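Local atomic coordinates of putative tRNA (Adenine(37)-N6)-methyltransferase (Pseudomonas aeruginosa, PDB entry 7BTU), a protein that probably methylates threonylcarbamoyladenosine at position 37 of tRNA, using S-adenosyl-L-methionine as methyl donor. Residues Q172-E175 / H176-L180. Residues are numbered along the deposited sequence; the frame is centred on the assembly and turned at random.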
# COMPACT_ATOMS: atom_id res chain seq x y z
N GLN B 172 38.42 1.51 -2.14
CA GLN B 172 37.68 2.70 -1.68
C GLN B 172 36.32 2.34 -1.10
O GLN B 172 35.89 2.93 -0.10
CB GLN B 172 37.53 3.74 -2.81
CG GLN B 172 38.89 4.35 -3.23
CD GLN B 172 38.83 4.96 -4.62
OE1 GLN B 172 38.01 4.53 -5.47
NE2 GLN B 172 39.74 5.87 -4.90
N ALA B 173 35.60 1.42 -1.75
CA ALA B 173 34.32 0.98 -1.18
C ALA B 173 34.51 0.40 0.22
O ALA B 173 33.66 0.63 1.11
CB ALA B 173 33.63 -0.06 -2.08
N HIS B 174 35.58 -0.39 0.41
CA HIS B 174 35.84 -0.97 1.73
C HIS B 174 36.07 0.13 2.76
O HIS B 174 35.42 0.16 3.82
CB HIS B 174 37.06 -1.89 1.68
CG HIS B 174 37.36 -2.53 2.99
ND1 HIS B 174 38.26 -2.00 3.90
CD2 HIS B 174 36.82 -3.62 3.59
CE1 HIS B 174 38.30 -2.77 4.98
NE2 HIS B 174 37.42 -3.74 4.82
N GLU B 175 36.98 1.08 2.45
CA GLU B 175 37.33 2.15 3.38
C GLU B 175 36.10 3.00 3.73
O GLU B 175 35.90 3.40 4.89
CB GLU B 175 38.39 3.06 2.74
CG GLU B 175 39.80 2.41 2.64
CD GLU B 175 40.73 3.14 1.66
OE1 GLU B 175 40.26 4.07 0.95
OE2 GLU B 175 41.92 2.77 1.58
N HIS B 176 35.29 3.32 2.75
CA HIS B 176 34.16 4.17 3.08
C HIS B 176 33.09 3.38 3.83
O HIS B 176 32.38 3.96 4.67
CB HIS B 176 33.64 4.81 1.79
CG HIS B 176 34.50 5.94 1.32
ND1 HIS B 176 34.55 7.16 1.97
CD2 HIS B 176 35.36 6.03 0.28
CE1 HIS B 176 35.39 7.97 1.33
NE2 HIS B 176 35.90 7.30 0.31
N GLY B 177 32.97 2.09 3.54
CA GLY B 177 32.04 1.26 4.29
C GLY B 177 32.44 1.16 5.75
O GLY B 177 31.58 1.26 6.64
N GLN B 178 33.75 1.04 6.00
CA GLN B 178 34.24 1.00 7.38
C GLN B 178 33.94 2.31 8.09
O GLN B 178 33.55 2.30 9.25
CB GLN B 178 35.73 0.73 7.40
CG GLN B 178 36.12 -0.63 6.79
CD GLN B 178 36.04 -1.72 7.82
OE1 GLN B 178 35.36 -2.74 7.65
NE2 GLN B 178 36.74 -1.51 8.91
N ARG B 179 34.13 3.45 7.40
CA ARG B 179 33.84 4.76 7.98
C ARG B 179 32.35 4.94 8.27
O ARG B 179 31.96 5.38 9.36
CB ARG B 179 34.32 5.87 7.02
CG ARG B 179 34.04 7.31 7.55
CD ARG B 179 34.62 8.40 6.59
NE ARG B 179 34.10 8.21 5.25
CZ ARG B 179 32.90 8.63 4.84
NH1 ARG B 179 32.08 9.27 5.70
NH2 ARG B 179 32.52 8.39 3.58
N LEU B 180 31.50 4.61 7.28
CA LEU B 180 30.06 4.81 7.33
C LEU B 180 29.34 3.75 8.15
O LEU B 180 28.18 3.98 8.53
CB LEU B 180 29.48 4.80 5.91
CG LEU B 180 29.78 6.05 5.05
CD1 LEU B 180 29.48 5.86 3.53
CD2 LEU B 180 29.01 7.25 5.61
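With CG of H174 opposite the backbone N, beside the carbonyl carbon, and the Q178 chain bent at its second torsion (chi2 -86°), imidazole and carboxamide meet one turn apart on the same flank of the helix. CG of Q178 lies over one face of the H174 ring, displaced toward the rim, and makes a CH-pi contact 3.9 Å from the ring centroid. Beyond it the carboxamide lies in a layer above the imidazole, the planes 8° apart, but shifted past the ring's rim. Q178 OE1 comes within 3.6 Å of H174 NE2. Four i to i+4 backbone bonds fix this spacing: N of H176, G177, Q178 and R179 donate in turn to O of Q172, A173, H174 and E175. All belong to the last turns of helix 167-180, in the TrmO C-terminal domain, where H176 and R179 pack on L216 of strand 216-222, part of a four-stranded mixed sheet. On another flank, the H176 ring turns its CD2 edge back to the Q172 carbonyl, CD2 standing 3.2 Å from O near the ring plane, while that oxygen also accepts H176 N at 2.9 Å. On the other side of CG, H176 ND1 accepts a nearly straight hydrogen bond from R179 NH2 at 2.9 Å and a weak one from R179 NE at 3.5 Å. ND1 lies at the guanidinium edge in its plane, facing both donors, whereas NH2 stands 20° out of the imidazole plane. NH1 of R179 forms a salt bridge with D215. Q172 OE1 accepts the backbone N of V233, a further tie from the helix to the sheet, whereas the extended E175 side chain pairs with R171 in a salt bridge one turn back.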